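Local coordinates for protein nucleoside phosphorylase, putative (Trypanosoma brucei, PDB 3BJE) that acts as a homodimeric uridine phosphorylase, splitting uridine with phosphate to give uracil and ribose 1-phosphate, at residues 29-33 with 34-38; 52-55 with 56-60; 327-330 with 331-334. All coordinates share one frame; numbering follows the deposited sequence.

Interaction 1. Residues 29-33 with 34-38; sequences DGTTL and HLKCK. With R1P (1-O-phosphono-alpha-D-ribofuranose), chain E.
Lys-36 folds back across the turn and brings its ammonium group onto the carbonyls of Leu-33 and Thr-32. Lys-36 NZ donates to Leu-33 O at 3.1 Å, from above the carbonyl plane. A weak second bond goes from Lys-36 NZ to Thr-32 O at 3.3 Å. The bend at chi2 (-60°) returns the chain, so that CD passes close to Thr-32 O. One water accepts from NZ and donates to Thr-31 OG1, joining the two side chains indirectly. Thr-31 OG1 itself donates to Asp-29 OD1 at 2.7 Å. Thr-31 N also reaches OD1, from the same face of the carboxylate, which closes an Asx turn.

The tight part of the contact is around Thr-32. Thr-32 OG1 donates to Leu-35 O at 2.6 Å, in the carbonyl plane. Thr-32 and Leu-35 are both buried. The other end is the solvent side. Asp-29 is exposed and Lys-38 partly so, though Lys-38 CE still comes within 3.1 Å of Asp-29 O. Lys-38 CG packs on Thr-31 CG2 at 3.8 Å.

Leu-33 CG sits over one face of the His-34 ring. At the ring's edge and in its plane, His-34 NE2 shares a nearly straight hydrogen bond of 2.7 Å with O5 of ribose 1-phosphate. That sugar lies in the pocket of the second subunit, whose Phe-250 meets the His-34 ring edge-to-face. The loop therefore completes the active site of its dimer partner. Glu-106 OE2 is hydrogen-bonded to ND1 and probably helps set the ring's rotation.

The loop precedes strand 45-49. Thr-32, Leu-33 and His-34 pack on helix 97-112, Thr-31 and Lys-36 on strand 69-73, and Leu-35 and Cys-37 on strand 76-83.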
loop_
_atom_site.group_PDB
_atom_site.type_symbol
_atom_site.label_atom_id
_atom_site.label_comp_id
_atom_site.label_asym_id
_atom_site.label_seq_id
_atom_site.Cartn_x
_atom_site.Cartn_y
_atom_site.Cartn_z
ATOM N N ASP A 29 22.080 12.813 -6.704
ATOM C CA ASP A 29 21.636 14.085 -6.125
ATOM C C ASP A 29 21.395 14.037 -4.607
ATOM O O ASP A 29 20.938 15.021 -4.024
ATOM C CB ASP A 29 20.372 14.583 -6.843
ATOM C CG ASP A 29 19.205 13.616 -6.740
ATOM O OD1 ASP A 29 19.364 12.512 -6.167
ATOM O OD2 ASP A 29 18.123 13.972 -7.257
ATOM N N GLY A 30 21.701 12.903 -3.976
ATOM C CA GLY A 30 21.505 12.737 -2.538
ATOM C C GLY A 30 20.061 12.486 -2.122
ATOM O O GLY A 30 19.717 12.648 -0.941
ATOM N N THR A 31 19.203 12.122 -3.079
ATOM C CA THR A 31 17.809 11.773 -2.759
ATOM C C THR A 31 17.618 10.270 -2.580
ATOM O O THR A 31 18.287 9.462 -3.212
ATOM C CB THR A 31 16.791 12.240 -3.832
ATOM O OG1 THR A 31 17.040 11.566 -5.070
ATOM C CG2 THR A 31 16.872 13.739 -4.034
ATOM N N THR A 32 16.693 9.928 -1.696
ATOM C CA THR A 32 16.191 8.575 -1.551
ATOM C C THR A 32 15.318 8.196 -2.768
ATOM O O THR A 32 15.039 9.036 -3.652
ATOM C CB THR A 32 15.452 8.402 -0.205
ATOM O OG1 THR A 32 14.703 9.580 0.132
ATOM C CG2 THR A 32 16.461 8.142 0.897
ATOM N N LEU A 33 14.923 6.930 -2.839
ATOM C CA LEU A 33 14.334 6.364 -4.050
ATOM C C LEU A 33 12.903 6.794 -4.353
ATOM O O LEU A 33 12.561 7.017 -5.520
ATOM C CB LEU A 33 14.392 4.846 -3.978
ATOM C CG LEU A 33 14.010 4.046 -5.203
ATOM C CD1 LEU A 33 14.853 4.463 -6.421
ATOM C CD2 LEU A 33 14.208 2.560 -4.904
ATOM N N HIS A 34 12.072 6.888 -3.330
ATOM C CA HIS A 34 10.647 7.213 -3.506
ATOM C C HIS A 34 10.339 8.631 -3.079
ATOM O O HIS A 34 9.739 9.401 -3.824
ATOM C CB HIS A 34 9.767 6.216 -2.726
ATOM C CG HIS A 34 9.956 4.797 -3.165
ATOM N ND1 HIS A 34 10.911 3.962 -2.629
ATOM C CD2 HIS A 34 9.309 4.071 -4.109
ATOM C CE1 HIS A 34 10.869 2.793 -3.254
ATOM N NE2 HIS A 34 9.889 2.832 -4.142
ATOM N N LEU A 35 10.746 8.957 -1.860
ATOM C CA LEU A 35 10.714 10.316 -1.339
ATOM C C LEU A 35 11.927 11.061 -1.896
ATOM O O LEU A 35 13.073 10.751 -1.556
ATOM C CB LEU A 35 10.735 10.280 0.187
ATOM C CG LEU A 35 10.921 11.618 0.890
ATOM C CD1 LEU A 35 9.719 12.587 0.652
ATOM C CD2 LEU A 35 11.183 11.362 2.371
ATOM N N LYS A 36 11.674 12.009 -2.795
ATOM C CA LYS A 36 12.747 12.676 -3.520
ATOM C C LYS A 36 13.194 13.933 -2.804
ATOM O O LYS A 36 13.109 15.049 -3.316
ATOM C CB LYS A 36 12.306 12.952 -4.960
ATOM C CG LYS A 36 12.061 11.685 -5.764
ATOM C CD LYS A 36 13.324 10.833 -5.849
ATOM C CE LYS A 36 13.288 9.862 -6.996
ATOM N NZ LYS A 36 14.478 8.957 -6.945
ATOM N N CYS A 37 13.712 13.711 -1.604
ATOM C CA CYS A 37 14.093 14.762 -0.674
ATOM C C CYS A 37 15.532 14.517 -0.253
ATOM O O CYS A 37 15.967 13.368 -0.169
ATOM C CB CYS A 37 13.165 14.699 0.535
ATOM S SG CYS A 37 13.400 15.981 1.744
ATOM N N LYS A 38 16.285 15.597 -0.042
ATOM C CA LYS A 38 17.684 15.501 0.389
ATOM C C LYS A 38 17.733 15.759 1.883
ATOM O O LYS A 38 16.811 16.366 2.428
ATOM C CB LYS A 38 18.543 16.536 -0.351
ATOM C CG LYS A 38 18.342 16.541 -1.852
ATOM C CD LYS A 38 19.385 17.401 -2.556
ATOM C CE LYS A 38 19.077 17.530 -4.042
ATOM N NZ LYS A 38 17.966 18.497 -4.279
HETATM C C5 R1P E . 8.375 0.037 -5.559
HETATM O O5 R1P E . 9.361 0.958 -6.034
HETATM C C4 R1P E . 7.267 -0.095 -6.598
HETATM O O4 R1P E . 7.782 -0.496 -7.879
HETATM C C1 R1P E . 7.258 -1.756 -8.307
HETATM C C2 R1P E . 6.777 -2.371 -6.986
HETATM O O2 R1P E . 5.852 -3.464 -7.146
HETATM C C3 R1P E . 6.244 -1.157 -6.224
HETATM O O3 R1P E . 4.949 -0.744 -6.684
HETATM O O1 R1P E . 6.264 -1.647 -9.382
HETATM P P R1P E . 5.849 -0.328 -10.238
HETATM O O1P R1P E . 5.236 0.520 -9.098
HETATM O O2P R1P E . 4.804 -0.783 -11.245
HETATM O O3P R1P E . 7.129 0.164 -10.834
HETATM O O HOH W 1 17.262 8.976 -6.024
#

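Interaction 2. Residues 52-55 with 56-60; sequences PGRV and DVISG. With R1P (1-O-phosphono-alpha-D-ribofuranose), chain C.
Arg-54 is unusual in serving both the helix and the ligand. Arg-54 O accepts from Ile-58 N at 3.1 Å. Its guanidinium holds the phosphate of ribose 1-phosphate. Arg-54 NH1 donates to O2P of ribose 1-phosphate at 3.0 Å with an angle of 170°. Arg-54 NH2 donates to O3P of the same ligand at 2.8 Å with an angle of 173°. Two nearly straight bonds to two oxygens of one phosphate form a bidentate grip, with the phosphorus in the guanidinium plane at its edge. This would fix the rotation of the guanidinium. The chain leaves with CG anti to the backbone N and then bends at chi3 (-51°), which turns the end toward the phosphate. Ile-58 CD1 lies 4.1 Å from Arg-54 CG, where the aliphatic part of the arginine passes.

The segment carries the Gly-Asp-Pro-x-Arg sequence of the nucleoside phosphorylase family, in which the arginine binds phosphate. It leads from strand 45-49 into helix 54-59. Gly-50 N, Thr-148 and Arg-145 of the same chain also bond the sugar phosphate, as does Arg-74 of the second subunit. The three arginines gather positive charge round the anion.

A tight turn leads in, with Val-55 N donating to Pro-52 O at 3.2 Å (i+3 to i). Ser-59 N to Val-55 O, at 2.9 Å, is then an i+4 to i helix bond. Val-57 CG2 rests 3.7 Å from Gly-53 O, and Ile-58 CG1 lies 3.4 Å from Arg-54 O. The Asp-56 carboxylate points to the outer side and forms a salt bridge with Arg-77, which also bonds Pro-52 O. Val-55 and Ile-58 face inward onto strands 45-49 and 86-92. Val-57 and Ile-58 also touch Ile-339 of helix 329-348.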
loop_
_atom_site.group_PDB
_atom_site.type_symbol
_atom_site.label_atom_id
_atom_site.label_comp_id
_atom_site.label_asym_id
_atom_site.label_seq_id
_atom_site.Cartn_x
_atom_site.Cartn_y
_atom_site.Cartn_z
ATOM N N PRO A 52 -1.899 12.834 -1.984
ATOM C CA PRO A 52 -0.987 13.876 -2.460
ATOM C C PRO A 52 -1.638 15.246 -2.620
ATOM O O PRO A 52 -0.966 16.255 -2.448
ATOM C CB PRO A 52 -0.489 13.337 -3.818
ATOM C CG PRO A 52 -1.354 12.208 -4.151
ATOM C CD PRO A 52 -1.881 11.653 -2.871
ATOM N N GLY A 53 -2.925 15.282 -2.941
ATOM C CA GLY A 53 -3.641 16.561 -3.051
ATOM C C GLY A 53 -3.626 17.390 -1.772
ATOM O O GLY A 53 -3.701 18.625 -1.822
ATOM N N ARG A 54 -3.507 16.737 -0.619
ATOM C CA ARG A 54 -3.577 17.454 0.664
ATOM C C ARG A 54 -2.289 18.227 0.985
ATOM O O ARG A 54 -2.267 19.060 1.895
ATOM C CB ARG A 54 -3.902 16.475 1.802
ATOM C CG ARG A 54 -4.412 17.149 3.092
ATOM C CD ARG A 54 -4.941 16.144 4.140
ATOM N NE ARG A 54 -5.906 15.212 3.554
ATOM C CZ ARG A 54 -5.893 13.886 3.699
ATOM N NH1 ARG A 54 -4.990 13.269 4.457
ATOM N NH2 ARG A 54 -6.807 13.161 3.070
ATOM N N VAL A 55 -1.216 17.948 0.253
ATOM C CA VAL A 55 0.072 18.578 0.501
ATOM C C VAL A 55 -0.029 20.090 0.265
ATOM O O VAL A 55 0.433 20.885 1.079
ATOM C CB VAL A 55 1.185 17.970 -0.386
ATOM C CG1 VAL A 55 2.440 18.832 -0.372
ATOM C CG2 VAL A 55 1.517 16.538 0.078
ATOM N N ASP A 56 -0.647 20.481 -0.839
ATOM C CA ASP A 56 -0.786 21.911 -1.145
ATOM C C ASP A 56 -1.724 22.641 -0.201
ATOM O O ASP A 56 -1.521 23.823 0.093
ATOM C CB ASP A 56 -1.246 22.101 -2.584
ATOM C CG ASP A 56 -0.143 21.817 -3.579
ATOM O OD1 ASP A 56 1.017 21.662 -3.151
ATOM O OD2 ASP A 56 -0.431 21.771 -4.783
ATOM N N VAL A 57 -2.739 21.940 0.291
ATOM C CA VAL A 57 -3.661 22.526 1.245
ATOM C C VAL A 57 -2.907 22.851 2.540
ATOM O O VAL A 57 -3.031 23.950 3.095
ATOM C CB VAL A 57 -4.875 21.603 1.542
ATOM C CG1 VAL A 57 -5.902 22.362 2.373
ATOM C CG2 VAL A 57 -5.498 21.075 0.246
ATOM N N ILE A 58 -2.103 21.902 3.004
ATOM C CA ILE A 58 -1.328 22.077 4.222
ATOM C C ILE A 58 -0.233 23.136 4.052
ATOM O O ILE A 58 -0.057 23.987 4.911
ATOM C CB ILE A 58 -0.719 20.743 4.700
ATOM C CG1 ILE A 58 -1.848 19.832 5.170
ATOM C CG2 ILE A 58 0.274 20.973 5.831
ATOM C CD1 ILE A 58 -1.394 18.423 5.545
ATOM N N SER A 59 0.497 23.100 2.952
ATOM C CA SER A 59 1.636 24.021 2.807
ATOM C C SER A 59 1.159 25.459 2.701
ATOM O O SER A 59 1.917 26.385 2.998
ATOM C CB SER A 59 2.524 23.659 1.619
ATOM O OG SER A 59 1.865 23.871 0.397
ATOM N N GLY A 60 -0.095 25.643 2.302
ATOM C CA GLY A 60 -0.706 26.970 2.273
ATOM C C GLY A 60 -0.805 27.612 3.646
ATOM O O GLY A 60 -0.936 28.825 3.751
HETATM C C5 R1P C . -8.289 5.350 1.744
HETATM O O5 R1P C . -9.357 6.075 1.117
HETATM C C4 R1P C . -7.234 6.303 2.272
HETATM O O4 R1P C . -7.817 7.343 3.078
HETATM C C1 R1P C . -7.275 7.321 4.403
HETATM C C2 R1P C . -6.776 5.874 4.561
HETATM O O2 R1P C . -5.861 5.615 5.651
HETATM C C3 R1P C . -6.222 5.599 3.160
HETATM O O3 R1P C . -4.933 6.197 2.950
HETATM O O1 R1P C . -6.261 8.354 4.641
HETATM P P R1P C . -5.817 9.578 3.684
HETATM O O1P R1P C . -5.222 8.787 2.509
HETATM O O2P R1P C . -4.783 10.326 4.506
HETATM O O3P R1P C . -7.017 10.370 3.277
#

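Interaction 3. Residues 327-330 with 331-334; sequences LGDQ and LDAA
Asp-332 lays one face of its carboxylate over Gly-328 O, with Asp-332 CG 3.3 Å from that oxygen. The Gln-330 amide instead works through its edge. Gln-330 NE2 donates to Leu-327 O at 3.0 Å, and this oxygen lies within 4° of the amide plane. The bond meets a lone pair of the carbonyl. These groups mark the N-terminus of helix 329-348, with Gly-328 as the N-cap residue. At the backbone angles of Gly-328 a CB would press on the carbonyl O of Leu-327, which accounts for glycine here.

Gln-330 CG stands between the backbone N and the carbonyl carbon (chi1 63°), which sends the extended chain back to Leu-327. Regular helix bonds follow: Asp-332 N to Gly-328 O, Ala-333 N to Asp-329 O and Ala-334 N to Gln-330 O. Asp-329 OD1 and Asp-332 OD2 are 4.2 Å apart. The helix N-terminus probably offsets their like charges.

The leucines turn toward strand 308-318. Leu-327 packs on Val-316 of the uracil pocket and on Leu-33 of the second subunit. Leu-331 touches Val-314 and Val-316. Leu-327 and Leu-331 run side by side and point the same way, their CD2 methyls 3.9 Å apart.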
loop_
_atom_site.group_PDB
_atom_site.type_symbol
_atom_site.label_atom_id
_atom_site.label_comp_id
_atom_site.label_asym_id
_atom_site.label_seq_id
_atom_site.Cartn_x
_atom_site.Cartn_y
_atom_site.Cartn_z
ATOM N N LEU A 327 -18.091 13.440 2.594
ATOM C CA LEU A 327 -17.072 14.001 1.726
ATOM C C LEU A 327 -17.559 15.371 1.272
ATOM O O LEU A 327 -18.629 15.822 1.692
ATOM C CB LEU A 327 -16.835 13.066 0.532
ATOM C CG LEU A 327 -16.522 11.603 0.885
ATOM C CD1 LEU A 327 -16.467 10.715 -0.365
ATOM C CD2 LEU A 327 -15.222 11.491 1.692
ATOM N N GLY A 328 -16.774 16.042 0.437
ATOM C CA GLY A 328 -17.168 17.352 -0.095
ATOM C C GLY A 328 -16.877 18.531 0.826
ATOM O O GLY A 328 -15.893 18.532 1.571
ATOM N N ASP A 329 -17.742 19.541 0.764
ATOM C CA ASP A 329 -17.528 20.810 1.467
ATOM C C ASP A 329 -17.374 20.643 2.977
ATOM O O ASP A 329 -16.511 21.277 3.589
ATOM C CB ASP A 329 -18.686 21.783 1.188
ATOM C CG ASP A 329 -18.680 22.313 -0.235
ATOM O OD1 ASP A 329 -17.795 21.921 -1.024
ATOM O OD2 ASP A 329 -19.567 23.128 -0.565
ATOM N N GLN A 330 -18.231 19.813 3.567
ATOM C CA GLN A 330 -18.187 19.533 5.010
ATOM C C GLN A 330 -16.826 18.979 5.438
ATOM O O GLN A 330 -16.285 19.361 6.476
ATOM C CB GLN A 330 -19.300 18.546 5.385
ATOM C CG GLN A 330 -19.166 17.153 4.727
ATOM C CD GLN A 330 -20.428 16.329 4.824
ATOM O OE1 GLN A 330 -21.185 16.441 5.792
ATOM N NE2 GLN A 330 -20.666 15.495 3.819
ATOM N N LEU A 331 -16.272 18.090 4.624
ATOM C CA LEU A 331 -14.950 17.527 4.878
ATOM C C LEU A 331 -13.866 18.602 4.728
ATOM O O LEU A 331 -12.950 18.697 5.549
ATOM C CB LEU A 331 -14.687 16.360 3.920
ATOM C CG LEU A 331 -13.272 15.782 3.892
ATOM C CD1 LEU A 331 -12.783 15.417 5.286
ATOM C CD2 LEU A 331 -13.236 14.569 2.983
ATOM N N ASP A 332 -13.977 19.405 3.672
ATOM C CA ASP A 332 -13.002 20.459 3.397
ATOM C C ASP A 332 -12.900 21.410 4.590
ATOM O O ASP A 332 -11.805 21.799 4.983
ATOM C CB ASP A 332 -13.405 21.258 2.149
ATOM C CG ASP A 332 -13.275 20.459 0.857
ATOM O OD1 ASP A 332 -12.705 19.344 0.866
ATOM O OD2 ASP A 332 -13.745 20.966 -0.183
ATOM N N ALA A 333 -14.046 21.770 5.156
ATOM C CA ALA A 333 -14.100 22.683 6.302
ATOM C C ALA A 333 -13.504 22.055 7.560
ATOM O O ALA A 333 -12.767 22.708 8.310
ATOM C CB ALA A 333 -15.541 23.121 6.559
ATOM N N ALA A 334 -13.834 20.790 7.795
ATOM C CA ALA A 334 -13.282 20.064 8.930
ATOM C C ALA A 334 -11.775 19.920 8.781
ATOM O O ALA A 334 -11.032 20.121 9.739
ATOM C CB ALA A 334 -13.951 18.689 9.075
#

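Interactions 2 and 3 lie on the same side of the chain's centre, with centres about 15 Å apart and nearest atoms about 6 Å apart. Helix 329-348 relates them, since it starts at interaction 3 and later touches the helix of interaction 2. In interaction 3, the side chain of Leu-331 is about 8 Å from ribose 1-phosphate and that of Leu-327 about 7 Å from uracil. Interaction 1 is about 20 Å from interaction 2 and 33 Å from interaction 3, centre to centre. It serves the other pocket of the dimer. Through the dimer, each pocket receives Arg-54 from its own chain and His-34 from the partner.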